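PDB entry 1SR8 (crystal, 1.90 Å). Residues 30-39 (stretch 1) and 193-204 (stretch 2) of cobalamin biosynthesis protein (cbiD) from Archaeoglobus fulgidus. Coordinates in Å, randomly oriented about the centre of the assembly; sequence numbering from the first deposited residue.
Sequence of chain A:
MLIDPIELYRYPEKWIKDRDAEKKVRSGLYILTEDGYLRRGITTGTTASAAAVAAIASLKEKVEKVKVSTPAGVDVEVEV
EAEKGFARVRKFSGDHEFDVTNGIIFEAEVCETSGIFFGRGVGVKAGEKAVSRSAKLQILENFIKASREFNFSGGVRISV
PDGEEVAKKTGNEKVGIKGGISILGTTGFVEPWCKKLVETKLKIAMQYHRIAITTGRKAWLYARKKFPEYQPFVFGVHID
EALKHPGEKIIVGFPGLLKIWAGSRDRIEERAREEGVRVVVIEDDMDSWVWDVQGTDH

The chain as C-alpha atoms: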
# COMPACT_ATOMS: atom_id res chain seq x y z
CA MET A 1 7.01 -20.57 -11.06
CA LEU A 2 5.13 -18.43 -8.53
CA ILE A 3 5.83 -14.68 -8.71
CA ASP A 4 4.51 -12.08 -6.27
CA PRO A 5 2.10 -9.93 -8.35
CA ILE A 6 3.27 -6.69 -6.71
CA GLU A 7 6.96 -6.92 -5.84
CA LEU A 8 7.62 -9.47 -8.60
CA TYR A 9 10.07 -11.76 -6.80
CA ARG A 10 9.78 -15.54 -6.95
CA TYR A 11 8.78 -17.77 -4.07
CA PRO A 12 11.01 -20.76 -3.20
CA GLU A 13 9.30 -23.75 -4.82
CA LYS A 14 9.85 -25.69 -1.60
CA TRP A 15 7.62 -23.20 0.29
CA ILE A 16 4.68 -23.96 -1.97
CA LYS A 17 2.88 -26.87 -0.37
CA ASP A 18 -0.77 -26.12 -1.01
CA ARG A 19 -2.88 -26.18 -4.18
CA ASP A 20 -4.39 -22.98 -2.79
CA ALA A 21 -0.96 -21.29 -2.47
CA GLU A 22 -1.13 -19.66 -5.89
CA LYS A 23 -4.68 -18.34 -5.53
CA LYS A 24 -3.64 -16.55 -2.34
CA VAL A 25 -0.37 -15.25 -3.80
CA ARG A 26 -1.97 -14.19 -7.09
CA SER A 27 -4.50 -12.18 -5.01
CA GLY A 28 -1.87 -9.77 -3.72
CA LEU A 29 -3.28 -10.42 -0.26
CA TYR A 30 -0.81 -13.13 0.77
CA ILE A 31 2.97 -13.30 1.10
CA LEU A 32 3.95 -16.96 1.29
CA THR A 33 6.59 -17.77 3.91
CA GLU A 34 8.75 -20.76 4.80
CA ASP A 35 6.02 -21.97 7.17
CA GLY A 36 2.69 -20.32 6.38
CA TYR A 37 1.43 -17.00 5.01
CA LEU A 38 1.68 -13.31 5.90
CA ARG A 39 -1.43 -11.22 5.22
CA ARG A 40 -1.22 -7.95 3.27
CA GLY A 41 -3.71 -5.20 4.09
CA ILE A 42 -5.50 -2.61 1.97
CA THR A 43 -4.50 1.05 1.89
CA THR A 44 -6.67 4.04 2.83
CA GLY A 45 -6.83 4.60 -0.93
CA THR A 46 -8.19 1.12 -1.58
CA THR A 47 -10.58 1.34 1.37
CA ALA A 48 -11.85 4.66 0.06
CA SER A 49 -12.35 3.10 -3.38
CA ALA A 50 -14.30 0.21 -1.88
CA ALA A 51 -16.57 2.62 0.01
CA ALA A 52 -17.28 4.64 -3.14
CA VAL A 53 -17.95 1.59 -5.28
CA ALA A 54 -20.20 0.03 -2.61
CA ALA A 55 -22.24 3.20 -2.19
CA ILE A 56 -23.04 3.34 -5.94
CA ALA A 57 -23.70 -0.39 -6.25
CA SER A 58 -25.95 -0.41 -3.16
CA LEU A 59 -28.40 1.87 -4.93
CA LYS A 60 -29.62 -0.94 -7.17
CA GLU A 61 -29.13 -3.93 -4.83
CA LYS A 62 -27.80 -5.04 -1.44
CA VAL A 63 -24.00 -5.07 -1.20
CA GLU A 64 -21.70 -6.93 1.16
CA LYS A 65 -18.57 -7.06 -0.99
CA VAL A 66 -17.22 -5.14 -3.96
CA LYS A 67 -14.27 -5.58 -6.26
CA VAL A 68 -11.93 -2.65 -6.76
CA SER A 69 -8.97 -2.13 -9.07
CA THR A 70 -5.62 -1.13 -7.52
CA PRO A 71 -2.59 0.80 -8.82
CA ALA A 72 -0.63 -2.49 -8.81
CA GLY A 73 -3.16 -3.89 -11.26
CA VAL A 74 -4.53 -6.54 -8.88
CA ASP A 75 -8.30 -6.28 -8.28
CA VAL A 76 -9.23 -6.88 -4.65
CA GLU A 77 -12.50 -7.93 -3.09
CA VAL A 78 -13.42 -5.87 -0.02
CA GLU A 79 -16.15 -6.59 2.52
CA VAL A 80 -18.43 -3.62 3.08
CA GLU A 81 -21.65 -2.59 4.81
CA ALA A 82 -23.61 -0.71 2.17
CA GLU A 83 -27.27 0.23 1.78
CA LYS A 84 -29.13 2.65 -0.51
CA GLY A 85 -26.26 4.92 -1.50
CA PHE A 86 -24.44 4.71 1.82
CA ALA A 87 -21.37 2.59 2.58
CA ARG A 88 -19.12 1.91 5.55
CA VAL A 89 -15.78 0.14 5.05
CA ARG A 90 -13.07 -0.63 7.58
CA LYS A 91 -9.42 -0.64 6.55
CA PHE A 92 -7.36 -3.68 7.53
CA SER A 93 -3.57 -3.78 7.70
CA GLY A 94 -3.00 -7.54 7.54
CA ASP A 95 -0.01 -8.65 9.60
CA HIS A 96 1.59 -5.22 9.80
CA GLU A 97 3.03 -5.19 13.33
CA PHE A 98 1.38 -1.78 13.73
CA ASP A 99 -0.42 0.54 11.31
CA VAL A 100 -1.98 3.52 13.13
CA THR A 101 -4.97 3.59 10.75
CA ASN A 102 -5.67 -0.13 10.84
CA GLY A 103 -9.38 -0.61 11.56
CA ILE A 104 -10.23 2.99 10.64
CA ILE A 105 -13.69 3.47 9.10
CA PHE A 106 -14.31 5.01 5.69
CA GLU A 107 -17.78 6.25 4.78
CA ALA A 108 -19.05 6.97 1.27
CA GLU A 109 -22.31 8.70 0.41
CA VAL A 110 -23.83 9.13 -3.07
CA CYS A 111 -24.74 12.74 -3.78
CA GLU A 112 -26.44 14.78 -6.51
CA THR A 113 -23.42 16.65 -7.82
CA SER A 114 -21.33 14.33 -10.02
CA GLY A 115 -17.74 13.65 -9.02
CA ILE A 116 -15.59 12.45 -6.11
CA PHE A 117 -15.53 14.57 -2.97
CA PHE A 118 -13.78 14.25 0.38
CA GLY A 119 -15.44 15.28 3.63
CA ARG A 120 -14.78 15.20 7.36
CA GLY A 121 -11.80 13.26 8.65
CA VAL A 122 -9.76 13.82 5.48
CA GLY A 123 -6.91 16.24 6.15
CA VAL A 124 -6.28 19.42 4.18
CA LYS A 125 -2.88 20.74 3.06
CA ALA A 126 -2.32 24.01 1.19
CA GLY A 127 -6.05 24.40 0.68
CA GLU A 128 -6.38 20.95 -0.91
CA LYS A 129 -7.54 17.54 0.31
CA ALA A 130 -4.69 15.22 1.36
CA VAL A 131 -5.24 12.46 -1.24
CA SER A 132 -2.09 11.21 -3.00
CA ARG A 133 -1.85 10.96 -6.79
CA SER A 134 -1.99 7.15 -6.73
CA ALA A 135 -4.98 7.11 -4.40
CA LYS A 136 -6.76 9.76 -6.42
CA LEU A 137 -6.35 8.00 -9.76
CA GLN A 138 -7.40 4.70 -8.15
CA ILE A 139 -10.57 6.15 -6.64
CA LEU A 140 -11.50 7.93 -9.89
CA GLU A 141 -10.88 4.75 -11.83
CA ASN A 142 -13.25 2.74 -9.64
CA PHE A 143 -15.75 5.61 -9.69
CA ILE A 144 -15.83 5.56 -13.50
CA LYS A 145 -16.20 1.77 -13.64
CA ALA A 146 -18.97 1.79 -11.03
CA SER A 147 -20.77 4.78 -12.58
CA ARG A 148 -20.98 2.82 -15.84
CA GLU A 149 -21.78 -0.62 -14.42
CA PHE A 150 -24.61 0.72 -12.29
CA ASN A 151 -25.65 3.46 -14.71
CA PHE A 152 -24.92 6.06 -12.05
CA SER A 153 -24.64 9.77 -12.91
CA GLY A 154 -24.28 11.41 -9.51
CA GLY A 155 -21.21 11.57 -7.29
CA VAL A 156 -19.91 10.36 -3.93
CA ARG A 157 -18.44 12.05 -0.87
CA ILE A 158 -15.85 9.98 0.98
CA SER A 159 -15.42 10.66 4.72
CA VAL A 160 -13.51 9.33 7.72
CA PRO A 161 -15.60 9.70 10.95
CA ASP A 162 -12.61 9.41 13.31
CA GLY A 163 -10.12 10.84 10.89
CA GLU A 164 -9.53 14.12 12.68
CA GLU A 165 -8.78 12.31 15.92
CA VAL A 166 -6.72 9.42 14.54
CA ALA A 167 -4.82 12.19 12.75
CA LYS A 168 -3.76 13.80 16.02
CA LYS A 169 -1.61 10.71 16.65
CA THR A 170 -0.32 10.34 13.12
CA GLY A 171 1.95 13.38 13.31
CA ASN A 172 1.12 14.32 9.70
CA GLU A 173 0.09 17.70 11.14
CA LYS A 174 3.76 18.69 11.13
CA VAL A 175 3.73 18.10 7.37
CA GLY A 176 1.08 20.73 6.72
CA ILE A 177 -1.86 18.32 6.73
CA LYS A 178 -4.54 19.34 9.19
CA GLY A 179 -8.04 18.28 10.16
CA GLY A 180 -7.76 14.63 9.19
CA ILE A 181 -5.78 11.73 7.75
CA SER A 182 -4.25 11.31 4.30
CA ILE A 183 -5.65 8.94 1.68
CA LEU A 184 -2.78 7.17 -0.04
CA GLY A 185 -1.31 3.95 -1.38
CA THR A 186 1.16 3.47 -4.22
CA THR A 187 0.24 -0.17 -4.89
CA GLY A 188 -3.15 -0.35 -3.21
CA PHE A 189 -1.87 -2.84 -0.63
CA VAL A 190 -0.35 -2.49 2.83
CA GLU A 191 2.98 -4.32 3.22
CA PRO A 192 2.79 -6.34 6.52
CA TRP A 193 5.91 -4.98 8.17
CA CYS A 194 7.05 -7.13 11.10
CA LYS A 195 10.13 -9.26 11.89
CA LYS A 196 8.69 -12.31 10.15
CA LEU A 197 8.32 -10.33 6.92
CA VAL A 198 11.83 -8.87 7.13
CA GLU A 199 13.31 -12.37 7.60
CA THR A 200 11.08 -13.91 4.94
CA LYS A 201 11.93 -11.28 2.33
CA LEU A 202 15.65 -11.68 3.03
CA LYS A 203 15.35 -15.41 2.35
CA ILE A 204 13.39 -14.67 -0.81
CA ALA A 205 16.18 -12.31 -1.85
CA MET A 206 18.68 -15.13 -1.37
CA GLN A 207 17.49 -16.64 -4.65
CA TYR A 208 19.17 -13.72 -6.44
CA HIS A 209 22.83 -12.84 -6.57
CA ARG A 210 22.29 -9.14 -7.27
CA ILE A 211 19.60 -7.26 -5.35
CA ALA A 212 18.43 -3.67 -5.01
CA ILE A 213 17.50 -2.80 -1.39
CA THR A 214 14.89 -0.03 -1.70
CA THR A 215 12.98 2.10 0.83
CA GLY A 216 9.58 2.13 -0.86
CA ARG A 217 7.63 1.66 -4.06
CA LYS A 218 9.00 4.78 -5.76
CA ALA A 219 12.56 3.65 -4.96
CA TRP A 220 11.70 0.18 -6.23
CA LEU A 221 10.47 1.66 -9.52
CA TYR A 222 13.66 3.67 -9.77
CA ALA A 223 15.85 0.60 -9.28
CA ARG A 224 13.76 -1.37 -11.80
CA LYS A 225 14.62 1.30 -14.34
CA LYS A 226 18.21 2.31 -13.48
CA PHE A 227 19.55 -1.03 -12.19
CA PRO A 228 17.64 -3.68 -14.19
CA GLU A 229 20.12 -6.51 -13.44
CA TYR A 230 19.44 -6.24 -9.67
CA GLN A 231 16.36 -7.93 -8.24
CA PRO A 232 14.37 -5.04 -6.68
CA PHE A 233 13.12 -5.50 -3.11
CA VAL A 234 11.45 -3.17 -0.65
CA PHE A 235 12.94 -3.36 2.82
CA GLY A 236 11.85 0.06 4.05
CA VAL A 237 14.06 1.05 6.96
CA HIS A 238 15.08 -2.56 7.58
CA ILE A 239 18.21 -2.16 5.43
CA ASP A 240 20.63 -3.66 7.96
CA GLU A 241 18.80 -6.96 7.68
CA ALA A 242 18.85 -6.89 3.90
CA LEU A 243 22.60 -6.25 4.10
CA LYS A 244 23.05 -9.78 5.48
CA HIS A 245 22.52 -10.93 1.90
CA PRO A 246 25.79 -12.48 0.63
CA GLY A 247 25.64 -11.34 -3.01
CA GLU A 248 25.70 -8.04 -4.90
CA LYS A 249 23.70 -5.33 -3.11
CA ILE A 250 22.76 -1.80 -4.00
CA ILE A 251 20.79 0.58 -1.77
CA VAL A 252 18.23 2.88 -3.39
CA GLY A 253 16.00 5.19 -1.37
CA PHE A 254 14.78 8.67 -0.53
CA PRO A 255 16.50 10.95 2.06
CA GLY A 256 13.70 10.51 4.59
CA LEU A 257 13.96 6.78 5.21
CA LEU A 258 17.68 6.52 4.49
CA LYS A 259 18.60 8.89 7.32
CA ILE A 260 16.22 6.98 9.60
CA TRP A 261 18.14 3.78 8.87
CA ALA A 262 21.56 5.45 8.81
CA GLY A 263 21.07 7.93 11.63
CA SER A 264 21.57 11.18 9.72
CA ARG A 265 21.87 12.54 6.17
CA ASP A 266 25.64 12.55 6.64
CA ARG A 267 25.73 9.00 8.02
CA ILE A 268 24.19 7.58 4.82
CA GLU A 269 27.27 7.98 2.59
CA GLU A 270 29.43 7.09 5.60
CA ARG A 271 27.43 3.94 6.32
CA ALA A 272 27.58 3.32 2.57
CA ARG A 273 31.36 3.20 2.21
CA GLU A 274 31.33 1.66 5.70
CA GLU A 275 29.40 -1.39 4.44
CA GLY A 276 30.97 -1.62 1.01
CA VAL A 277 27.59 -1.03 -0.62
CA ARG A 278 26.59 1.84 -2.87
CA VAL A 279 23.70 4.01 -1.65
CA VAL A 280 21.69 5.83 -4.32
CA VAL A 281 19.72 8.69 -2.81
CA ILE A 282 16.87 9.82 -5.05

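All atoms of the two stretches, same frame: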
# COMPACT_ATOMS: atom_id res chain seq x y z
N TYR A 30 -1.65 -12.23 -0.00
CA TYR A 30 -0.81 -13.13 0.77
C TYR A 30 0.64 -13.21 0.32
O TYR A 30 0.94 -13.29 -0.88
CB TYR A 30 -1.38 -14.54 0.77
CG TYR A 30 -2.76 -14.65 1.37
CD1 TYR A 30 -3.89 -14.34 0.62
CD2 TYR A 30 -2.92 -15.04 2.70
CE1 TYR A 30 -5.15 -14.41 1.18
CE2 TYR A 30 -4.18 -15.10 3.27
CZ TYR A 30 -5.29 -14.78 2.50
OH TYR A 30 -6.55 -14.80 3.07
N ILE A 31 1.53 -13.16 1.31
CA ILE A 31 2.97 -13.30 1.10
C ILE A 31 3.30 -14.67 1.71
O ILE A 31 3.25 -14.86 2.92
CB ILE A 31 3.79 -12.24 1.86
CG1 ILE A 31 3.53 -10.85 1.29
CG2 ILE A 31 5.27 -12.57 1.74
CD1 ILE A 31 4.35 -9.76 1.96
N LEU A 32 3.62 -15.62 0.85
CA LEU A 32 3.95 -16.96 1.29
C LEU A 32 5.29 -16.95 2.03
O LEU A 32 6.23 -16.29 1.60
CB LEU A 32 4.01 -17.88 0.07
CG LEU A 32 4.56 -19.29 0.17
CD1 LEU A 32 3.73 -20.13 1.12
CD2 LEU A 32 4.56 -19.89 -1.22
N THR A 33 5.35 -17.67 3.15
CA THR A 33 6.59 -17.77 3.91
C THR A 33 7.03 -19.23 3.98
O THR A 33 6.36 -20.13 3.47
CB THR A 33 6.44 -17.24 5.36
OG1 THR A 33 5.68 -18.17 6.14
CG2 THR A 33 5.75 -15.89 5.36
N GLU A 34 8.17 -19.44 4.63
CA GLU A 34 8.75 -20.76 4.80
C GLU A 34 7.75 -21.71 5.47
O GLU A 34 7.62 -22.88 5.09
CB GLU A 34 10.02 -20.64 5.65
CG GLU A 34 11.09 -21.68 5.38
CD GLU A 34 12.43 -21.29 5.98
OE1 GLU A 34 12.49 -21.04 7.20
OE2 GLU A 34 13.43 -21.24 5.23
N ASP A 35 7.01 -21.18 6.45
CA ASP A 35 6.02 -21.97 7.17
C ASP A 35 4.70 -21.22 7.37
O ASP A 35 4.35 -20.84 8.49
CB ASP A 35 6.59 -22.39 8.54
CG ASP A 35 6.98 -21.21 9.41
OD1 ASP A 35 7.56 -21.43 10.49
OD2 ASP A 35 6.71 -20.05 9.02
N GLY A 36 3.96 -21.01 6.28
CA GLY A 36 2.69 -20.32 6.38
C GLY A 36 2.55 -19.15 5.44
O GLY A 36 3.20 -19.10 4.40
N TYR A 37 1.69 -18.20 5.81
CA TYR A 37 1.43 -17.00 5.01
C TYR A 37 1.44 -15.73 5.86
O TYR A 37 1.20 -15.78 7.07
CB TYR A 37 0.04 -17.10 4.34
CG TYR A 37 -0.11 -18.20 3.31
CD1 TYR A 37 0.31 -18.02 1.99
CD2 TYR A 37 -0.67 -19.44 3.66
CE1 TYR A 37 0.18 -19.05 1.04
CE2 TYR A 37 -0.80 -20.48 2.72
CZ TYR A 37 -0.37 -20.27 1.41
OH TYR A 37 -0.49 -21.29 0.48
N LEU A 38 1.73 -14.60 5.23
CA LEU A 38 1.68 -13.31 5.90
C LEU A 38 0.57 -12.61 5.13
O LEU A 38 0.48 -12.73 3.90
CB LEU A 38 2.99 -12.52 5.75
CG LEU A 38 4.06 -12.74 6.83
CD1 LEU A 38 5.33 -11.97 6.47
CD2 LEU A 38 3.53 -12.27 8.17
N ARG A 39 -0.30 -11.90 5.85
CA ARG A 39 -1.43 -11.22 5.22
C ARG A 39 -1.15 -9.74 4.91
O ARG A 39 -0.72 -8.98 5.78
CB ARG A 39 -2.67 -11.34 6.14
CG ARG A 39 -3.14 -12.78 6.41
CD ARG A 39 -3.86 -12.92 7.77
NE ARG A 39 -5.32 -12.96 7.67
CZ ARG A 39 -6.05 -14.02 7.30
NH1 ARG A 39 -5.47 -15.17 6.98
NH2 ARG A 39 -7.38 -13.93 7.26
N TRP A 193 4.64 -5.13 7.49
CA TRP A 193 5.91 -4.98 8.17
C TRP A 193 5.96 -5.48 9.61
O TRP A 193 5.27 -4.97 10.49
CB TRP A 193 6.35 -3.52 8.12
CG TRP A 193 6.84 -3.14 6.75
CD1 TRP A 193 6.37 -2.13 5.95
CD2 TRP A 193 7.89 -3.80 6.01
NE1 TRP A 193 7.07 -2.12 4.76
CE2 TRP A 193 8.00 -3.13 4.77
CE3 TRP A 193 8.74 -4.88 6.28
CZ2 TRP A 193 8.94 -3.51 3.80
CZ3 TRP A 193 9.67 -5.26 5.32
CH2 TRP A 193 9.76 -4.58 4.09
N CYS A 194 6.80 -6.49 9.81
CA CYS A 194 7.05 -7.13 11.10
C CYS A 194 8.38 -7.89 10.93
O CYS A 194 8.96 -7.88 9.85
CB CYS A 194 5.92 -8.10 11.45
SG CYS A 194 5.50 -9.31 10.17
N LYS A 195 8.86 -8.53 11.98
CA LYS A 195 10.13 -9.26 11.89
C LYS A 195 10.01 -10.43 10.93
O LYS A 195 10.91 -10.66 10.11
CB LYS A 195 10.56 -9.77 13.26
CG LYS A 195 10.62 -8.68 14.32
CD LYS A 195 10.99 -9.25 15.68
CE LYS A 195 10.34 -8.44 16.80
NZ LYS A 195 8.85 -8.51 16.72
N LYS A 196 8.91 -11.16 11.02
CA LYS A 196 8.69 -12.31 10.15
C LYS A 196 8.82 -11.92 8.68
O LYS A 196 9.44 -12.64 7.90
CB LYS A 196 7.31 -12.90 10.42
CG LYS A 196 6.90 -14.03 9.47
CD LYS A 196 7.73 -15.30 9.67
CE LYS A 196 7.20 -16.47 8.84
NZ LYS A 196 7.97 -17.73 9.12
N LEU A 197 8.23 -10.79 8.30
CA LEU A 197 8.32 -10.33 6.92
C LEU A 197 9.76 -9.98 6.54
O LEU A 197 10.23 -10.37 5.48
CB LEU A 197 7.43 -9.10 6.68
CG LEU A 197 7.47 -8.52 5.25
CD1 LEU A 197 6.95 -9.55 4.26
CD2 LEU A 197 6.64 -7.25 5.18
N VAL A 198 10.45 -9.25 7.41
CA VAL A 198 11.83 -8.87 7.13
C VAL A 198 12.72 -10.09 6.91
O VAL A 198 13.56 -10.08 6.02
CB VAL A 198 12.43 -7.99 8.26
CG1 VAL A 198 13.90 -7.70 7.97
CG2 VAL A 198 11.68 -6.68 8.37
N GLU A 199 12.51 -11.14 7.71
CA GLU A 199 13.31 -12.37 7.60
C GLU A 199 12.92 -13.16 6.36
O GLU A 199 13.78 -13.74 5.69
CB GLU A 199 13.10 -13.26 8.82
CG GLU A 199 13.29 -12.56 10.14
CD GLU A 199 13.17 -13.52 11.31
OE1 GLU A 199 12.29 -14.42 11.25
OE2 GLU A 199 13.94 -13.36 12.28
N THR A 200 11.62 -13.20 6.10
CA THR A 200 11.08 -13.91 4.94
C THR A 200 11.59 -13.28 3.64
O THR A 200 12.05 -13.98 2.73
CB THR A 200 9.53 -13.88 4.93
OG1 THR A 200 9.03 -14.43 6.15
CG2 THR A 200 8.98 -14.67 3.75
N LYS A 201 11.50 -11.95 3.55
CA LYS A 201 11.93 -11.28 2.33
C LYS A 201 13.43 -11.40 2.10
O LYS A 201 13.88 -11.40 0.95
CB LYS A 201 11.50 -9.81 2.35
CG LYS A 201 11.55 -9.17 0.97
CD LYS A 201 10.97 -7.76 0.94
CE LYS A 201 9.47 -7.74 1.15
NZ LYS A 201 8.93 -6.35 1.02
N LEU A 202 14.21 -11.52 3.17
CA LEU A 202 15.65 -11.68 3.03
C LEU A 202 15.92 -13.04 2.40
O LEU A 202 16.75 -13.17 1.50
CB LEU A 202 16.35 -11.58 4.39
CG LEU A 202 17.83 -12.00 4.43
CD1 LEU A 202 18.64 -11.20 3.41
CD2 LEU A 202 18.38 -11.78 5.82
N LYS A 203 15.21 -14.06 2.87
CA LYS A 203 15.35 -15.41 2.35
C LYS A 203 14.92 -15.46 0.89
O LYS A 203 15.52 -16.17 0.08
CB LYS A 203 14.51 -16.39 3.16
CG LYS A 203 14.95 -16.53 4.60
CD LYS A 203 14.10 -17.56 5.32
CE LYS A 203 14.53 -17.73 6.77
NZ LYS A 203 13.66 -18.73 7.46
N ILE A 204 13.87 -14.72 0.56
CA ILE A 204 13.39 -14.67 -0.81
C ILE A 204 14.46 -14.04 -1.69
O ILE A 204 14.68 -14.45 -2.83
CB ILE A 204 12.09 -13.84 -0.93
CG1 ILE A 204 10.96 -14.53 -0.17
CG2 ILE A 204 11.72 -13.65 -2.40
CD1 ILE A 204 9.63 -13.78 -0.17
O HOH W 1 9.77 -17.54 6.17

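Lys196 and Leu38 cover the most surface in this contact, 74 and 71 Å² of the 467 Å² buried in total, and one is polar at its tip where the other is wholly apolar. Leu38 lies on one strand of a two-stranded hairpin, held in register with its neighbour by Ile31 N to Leu38 O and Leu38 N to Ile31 O, both 2.8 Å. Its CA-to-CB bond points toward the helix, and Leu38 CD1 comes within 3.4 Å of Leu197 CA and 3.6 Å of Leu197 CB, so the methyl packs against the helix backbone itself. Leu38 CD2 lies 4.1 Å from Cys194 SG, at the N-cap, where that sulfur also accepts a weak bond from Leu197 N at 3.6 Å. Ile31, paired with Leu38 in the hairpin, extends the apolar patch: its CD1 is 3.5 Å from Leu197 CD1.

Lys196 also points toward the hairpin. With chi1 t, chi2 p and both remaining angles t, Lys196 CG lies 4.0 Å from Leu38 CD1 and Lys196 CE 3.5 Å from Thr33 OG1, before Lys196 NZ donates to Asp35 OD2 at 2.6 Å in a salt bridge. The aliphatic part thus lies along the hairpin while the charge reaches the turn. Asp35 points sideways from CA to CB, yet its carboxylate comes nearer the helix.

Glu34, with 48 Å² covered, makes the second salt bridge: Lys203 NZ donates to Glu34 OE1 at 2.6 Å. Lys196 and Lys203 are seven residues apart, about two helical turns, which lets both reach the same turn. A water joins the turn to the helix: it accepts from Glu34 N at 2.9 Å and donates to Thr200 OG1 at 3.2 Å. Thr200 OG1 itself donates to Lys196 O at 2.5 Å, so the water-mediated link ends on a hydroxyl bound to the helix backbone.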